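Local coordinates for extracellular solute-binding protein family 1 (Alicyclobacillus acidocaldarius subsp. acidocaldarius, PDB 4OVJ), which probably captures a solute outside the cell and delivers it to an ABC transporter, as related extracellular solute-binding proteins do, at residues Leu279-Lys293 with Leu358-Asp370. Numbering follows the deposited sequence.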
loop_
_atom_site.group_PDB
_atom_site.type_symbol
_atom_site.label_atom_id
_atom_site.label_comp_id
_atom_site.label_asym_id
_atom_site.label_seq_id
_atom_site.Cartn_x
_atom_site.Cartn_y
_atom_site.Cartn_z
ATOM N N LEU A 279 6.729 10.392 -8.013
ATOM C CA LEU A 279 7.147 9.023 -7.725
ATOM C C LEU A 279 8.462 9.061 -6.945
ATOM O O LEU A 279 9.273 9.975 -7.124
ATOM C CB LEU A 279 7.322 8.214 -9.011
ATOM C CG LEU A 279 6.038 8.006 -9.807
ATOM C CD1 LEU A 279 6.367 7.302 -11.117
ATOM C CD2 LEU A 279 4.994 7.231 -9.008
ATOM N N PRO A 280 8.697 8.065 -6.084
ATOM C CA PRO A 280 9.911 8.096 -5.276
ATOM C C PRO A 280 11.189 7.887 -6.094
ATOM O O PRO A 280 11.141 7.368 -7.221
ATOM C CB PRO A 280 9.708 6.987 -4.240
ATOM C CG PRO A 280 8.474 6.275 -4.611
ATOM C CD PRO A 280 7.826 6.919 -5.790
ATOM N N PRO A 281 12.330 8.329 -5.550
ATOM C CA PRO A 281 13.537 8.342 -6.363
ATOM C C PRO A 281 14.033 6.977 -6.774
ATOM O O PRO A 281 13.734 5.980 -6.124
ATOM C CB PRO A 281 14.566 9.023 -5.462
ATOM C CG PRO A 281 13.769 9.846 -4.543
ATOM C CD PRO A 281 12.543 9.033 -4.276
ATOM N N THR A 282 14.782 6.962 -7.867
ATOM C CA THR A 282 15.291 5.750 -8.451
ATOM C C THR A 282 16.762 5.512 -8.130
ATOM O O THR A 282 17.488 6.430 -7.741
ATOM C CB THR A 282 15.118 5.792 -9.982
ATOM O OG1 THR A 282 15.830 6.906 -10.523
ATOM C CG2 THR A 282 13.659 5.903 -10.342
ATOM N N GLN A 283 17.188 4.260 -8.317
ATOM C CA GLN A 283 18.582 3.878 -8.175
ATOM C C GLN A 283 19.184 3.580 -9.545
ATOM O O GLN A 283 18.846 2.589 -10.156
ATOM C CB GLN A 283 18.706 2.635 -7.306
ATOM C CG GLN A 283 20.119 2.103 -7.183
ATOM C CD GLN A 283 21.075 3.131 -6.625
ATOM O OE1 GLN A 283 20.866 3.652 -5.533
ATOM N NE2 GLN A 283 22.116 3.448 -7.381
ATOM N N PRO A 284 20.120 4.419 -10.006
ATOM C CA PRO A 284 20.806 4.111 -11.257
ATOM C C PRO A 284 21.547 2.775 -11.183
ATOM O O PRO A 284 22.191 2.472 -10.174
ATOM C CB PRO A 284 21.750 5.299 -11.433
ATOM C CG PRO A 284 21.055 6.419 -10.712
ATOM C CD PRO A 284 20.445 5.764 -9.510
ATOM N N GLY A 285 21.388 1.961 -12.225
ATOM C CA GLY A 285 21.937 0.608 -12.255
ATOM C C GLY A 285 21.129 -0.374 -11.420
ATOM O O GLY A 285 21.514 -1.524 -11.273
ATOM N N GLY A 286 20.019 0.090 -10.858
ATOM C CA GLY A 286 19.150 -0.725 -10.034
ATOM C C GLY A 286 17.927 -1.277 -10.752
ATOM O O GLY A 286 17.730 -1.086 -11.956
ATOM N N GLU A 287 17.116 -1.987 -9.995
ATOM C CA GLU A 287 15.827 -2.497 -10.432
ATOM C C GLU A 287 14.766 -1.516 -9.956
ATOM O O GLU A 287 15.056 -0.601 -9.174
ATOM C CB GLU A 287 15.596 -3.892 -9.828
ATOM C CG GLU A 287 16.694 -4.874 -10.235
ATOM C CD GLU A 287 16.455 -6.320 -9.830
ATOM O OE1 GLU A 287 15.343 -6.651 -9.381
ATOM O OE2 GLU A 287 17.407 -7.135 -9.961
ATOM N N GLU A 288 13.534 -1.705 -10.402
ATOM C CA GLU A 288 12.437 -0.875 -9.919
ATOM C C GLU A 288 12.064 -1.300 -8.506
ATOM O O GLU A 288 11.754 -2.475 -8.259
ATOM C CB GLU A 288 11.220 -0.962 -10.848
ATOM C CG GLU A 288 10.017 -0.130 -10.404
ATOM C CD GLU A 288 10.343 1.349 -10.222
ATOM O OE1 GLU A 288 10.650 2.007 -11.239
ATOM O OE2 GLU A 288 10.282 1.864 -9.072
ATOM N N GLY A 289 12.099 -0.345 -7.579
ATOM C CA GLY A 289 11.682 -0.589 -6.208
ATOM C C GLY A 289 10.188 -0.527 -5.982
ATOM O O GLY A 289 9.669 -1.171 -5.065
ATOM N N LEU A 290 9.484 0.268 -6.785
ATOM C CA LEU A 290 8.100 0.578 -6.479
ATOM C C LEU A 290 7.209 -0.638 -6.697
ATOM O O LEU A 290 7.385 -1.388 -7.651
ATOM C CB LEU A 290 7.613 1.727 -7.346
ATOM C CG LEU A 290 6.342 2.449 -6.889
ATOM C CD1 LEU A 290 6.534 3.137 -5.541
ATOM C CD2 LEU A 290 5.927 3.453 -7.961
ATOM N N TYR A 291 6.265 -0.809 -5.786
ATOM C CA TYR A 291 5.186 -1.788 -5.905
ATOM C C TYR A 291 3.899 -1.100 -5.490
ATOM O O TYR A 291 3.910 -0.075 -4.803
ATOM C CB TYR A 291 5.424 -3.001 -5.002
ATOM C CG TYR A 291 5.596 -2.642 -3.541
ATOM C CD1 TYR A 291 6.819 -2.178 -3.057
ATOM C CD2 TYR A 291 4.528 -2.710 -2.658
ATOM C CE1 TYR A 291 6.978 -1.813 -1.727
ATOM C CE2 TYR A 291 4.681 -2.362 -1.328
ATOM C CZ TYR A 291 5.905 -1.896 -0.872
ATOM O OH TYR A 291 6.055 -1.546 0.446
ATOM N N ILE A 292 2.792 -1.683 -5.905
ATOM C CA ILE A 292 1.479 -1.261 -5.464
ATOM C C ILE A 292 1.039 -2.232 -4.382
ATOM O O ILE A 292 1.049 -3.433 -4.588
ATOM C CB ILE A 292 0.455 -1.278 -6.620
ATOM C CG1 ILE A 292 1.007 -0.589 -7.867
ATOM C CG2 ILE A 292 -0.842 -0.627 -6.173
ATOM C CD1 ILE A 292 1.460 0.834 -7.659
ATOM N N LYS A 293 0.638 -1.706 -3.239
ATOM C CA LYS A 293 0.186 -2.547 -2.142
ATOM C C LYS A 293 -1.314 -2.755 -2.308
ATOM O O LYS A 293 -2.058 -1.786 -2.357
ATOM C CB LYS A 293 0.467 -1.857 -0.816
ATOM C CG LYS A 293 0.065 -2.648 0.417
ATOM C CD LYS A 293 0.465 -1.889 1.677
ATOM C CE LYS A 293 -0.286 -2.401 2.890
ATOM N NZ LYS A 293 0.246 -3.719 3.313
ATOM N N LEU A 358 -1.168 10.337 -9.625
ATOM C CA LEU A 358 0.097 9.738 -9.207
ATOM C C LEU A 358 0.019 8.213 -9.348
ATOM O O LEU A 358 0.946 7.585 -9.870
ATOM C CB LEU A 358 0.407 10.134 -7.760
ATOM C CG LEU A 358 1.751 9.764 -7.116
ATOM C CD1 LEU A 358 1.831 8.308 -6.713
ATOM C CD2 LEU A 358 2.920 10.156 -8.007
ATOM N N VAL A 359 -1.090 7.620 -8.911
ATOM C CA VAL A 359 -1.221 6.161 -8.999
ATOM C C VAL A 359 -1.173 5.728 -10.470
ATOM O O VAL A 359 -0.535 4.742 -10.798
ATOM C CB VAL A 359 -2.460 5.637 -8.253
ATOM C CG1 VAL A 359 -2.671 4.148 -8.488
ATOM C CG2 VAL A 359 -2.305 5.848 -6.751
ATOM N N ASN A 360 -1.788 6.483 -11.372
ATOM C CA ASN A 360 -1.683 6.143 -12.784
ATOM C C ASN A 360 -0.232 6.111 -13.282
ATOM O O ASN A 360 0.135 5.239 -14.048
ATOM C CB ASN A 360 -2.541 7.079 -13.635
ATOM C CG ASN A 360 -4.035 6.838 -13.447
ATOM O OD1 ASN A 360 -4.463 5.805 -12.918
ATOM N ND2 ASN A 360 -4.843 7.789 -13.898
ATOM N N GLU A 361 0.598 7.041 -12.826
ATOM C CA GLU A 361 2.022 6.999 -13.144
ATOM C C GLU A 361 2.754 5.853 -12.446
ATOM O O GLU A 361 3.616 5.220 -13.051
ATOM C CB GLU A 361 2.681 8.339 -12.857
ATOM C CG GLU A 361 2.149 9.424 -13.767
ATOM C CD GLU A 361 2.311 9.068 -15.239
ATOM O OE1 GLU A 361 3.436 8.684 -15.648
ATOM O OE2 GLU A 361 1.307 9.141 -15.984
ATOM N N ALA A 362 2.381 5.569 -11.198
ATOM C CA ALA A 362 2.974 4.455 -10.465
ATOM C C ALA A 362 2.725 3.136 -11.155
ATOM O O ALA A 362 3.594 2.269 -11.187
ATOM C CB ALA A 362 2.423 4.399 -9.052
ATOM N N LEU A 363 1.521 2.969 -11.691
ATOM C CA LEU A 363 1.162 1.702 -12.330
ATOM C C LEU A 363 1.985 1.415 -13.586
ATOM O O LEU A 363 2.152 0.245 -13.973
ATOM C CB LEU A 363 -0.322 1.682 -12.662
ATOM C CG LEU A 363 -1.234 1.623 -11.443
ATOM C CD1 LEU A 363 -2.660 1.930 -11.856
ATOM C CD2 LEU A 363 -1.137 0.268 -10.771
ATOM N N LYS A 364 2.508 2.465 -14.217
ATOM C CA LYS A 364 3.373 2.273 -15.380
ATOM C C LYS A 364 4.709 1.611 -15.039
ATOM O O LYS A 364 5.264 0.894 -15.862
ATOM C CB LYS A 364 3.611 3.596 -16.099
ATOM C CG LYS A 364 2.357 4.171 -16.717
ATOM C CD LYS A 364 2.649 5.543 -17.308
ATOM C CE LYS A 364 1.425 6.118 -17.997
ATOM N NZ LYS A 364 1.698 7.535 -18.370
ATOM N N VAL A 365 5.216 1.835 -13.833
ATOM C CA VAL A 365 6.540 1.348 -13.451
ATOM C C VAL A 365 6.529 0.223 -12.426
ATOM O O VAL A 365 7.493 -0.504 -12.341
ATOM C CB VAL A 365 7.449 2.481 -12.892
ATOM C CG1 VAL A 365 7.527 3.636 -13.879
ATOM C CG2 VAL A 365 6.974 2.978 -11.528
ATOM N N ALA A 366 5.463 0.081 -11.641
ATOM C CA ALA A 366 5.529 -0.759 -10.444
ATOM C C ALA A 366 5.684 -2.225 -10.821
ATOM O O ALA A 366 5.155 -2.684 -11.832
ATOM C CB ALA A 366 4.292 -0.559 -9.588
ATOM N N THR A 367 6.423 -2.953 -10.009
ATOM C CA THR A 367 6.541 -4.390 -10.179
ATOM C C THR A 367 5.798 -5.059 -9.030
ATOM O O THR A 367 5.397 -4.391 -8.081
ATOM C CB THR A 367 8.007 -4.823 -10.208
ATOM O OG1 THR A 367 8.584 -4.598 -8.935
ATOM C CG2 THR A 367 8.783 -4.046 -11.259
ATOM N N PRO A 368 5.598 -6.384 -9.112
ATOM C CA PRO A 368 4.791 -7.029 -8.090
ATOM C C PRO A 368 5.357 -6.883 -6.681
ATOM O O PRO A 368 6.571 -6.873 -6.473
ATOM C CB PRO A 368 4.798 -8.501 -8.516
ATOM C CG PRO A 368 4.947 -8.440 -9.998
ATOM C CD PRO A 368 5.911 -7.302 -10.220
ATOM N N ILE A 369 4.447 -6.790 -5.728
ATOM C CA ILE A 369 4.785 -6.769 -4.317
ATOM C C ILE A 369 5.492 -8.080 -3.937
ATOM O O ILE A 369 5.245 -9.133 -4.541
ATOM C CB ILE A 369 3.499 -6.535 -3.485
ATOM C CG1 ILE A 369 3.834 -6.256 -2.023
ATOM C CG2 ILE A 369 2.525 -7.706 -3.637
ATOM C CD1 ILE A 369 2.640 -5.800 -1.204
ATOM N N ASP A 370 6.379 -8.006 -2.949
ATOM C CA ASP A 370 7.049 -9.183 -2.419
ATOM C C ASP A 370 6.031 -10.131 -1.799
ATOM O O ASP A 370 4.933 -9.714 -1.408
ATOM C CB ASP A 370 8.002 -8.818 -1.280
ATOM C CG ASP A 370 9.279 -8.092 -1.731
ATOM O OD1 ASP A 370 9.486 -7.810 -2.931
ATOM O OD2 ASP A 370 10.105 -7.816 -0.822
HETATM O O HOH W 1 11.301 -4.864 -8.838
HETATM O O HOH W 2 2.676 -3.653 -8.062
HETATM O O HOH W 3 1.407 -5.751 -6.521
#
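L279, L290 and I292 pack on the C-terminal end of helix 350-365 of this periplasmic-binding-protein fold, joining the loop between strands 275-278 and 293-300 to that helix and the extended chain after it. A362 is the common seat of the apolar patch: its CB lies 3.8 Å from CD2 of L279 and touches CD2 of L290 and CD1 of I292. L279 reaches on to L358, while L290 CD2 comes 3.7 Å from CG2 of V365. I292 turns CG1 beside its backbone N (chi1 -48°), which brings that atom against CD2 of L363 and CB of A366; the I292 and L363 side chains meet at about a right angle. Further along, the I369 side chain runs obliquely past the Y291 ring, its CG1 lying 3.7 Å from CD2 of Y291.

E288 crosses V365, its CG 3.2 Å from V365 O and its OE1 beside V365 CB. The chain bends at chi2 (56°), and E288 OE2 accepts from L290 N at 2.9 Å, using the carboxylate oxygen's anti lone pair, while also forming a salt bridge with R157. An alanine in place of E288 would probably leave the R157 guanidinium and the L290 N-H without their carboxylate mate and uncover the side of V365.

Only one direct hydrogen bond joins the two backbones: T367 N donates to L290 O at 3.0 Å. The same carbonyl oxygen receives a CA-H...O contact from A366. Waters supply further links: one connects the I292 carbonyl with the I369 amide, the latter bond weak. Another water accepts from I292 N and donates to T367 O, its oxygen 2.8 Å from T367 O.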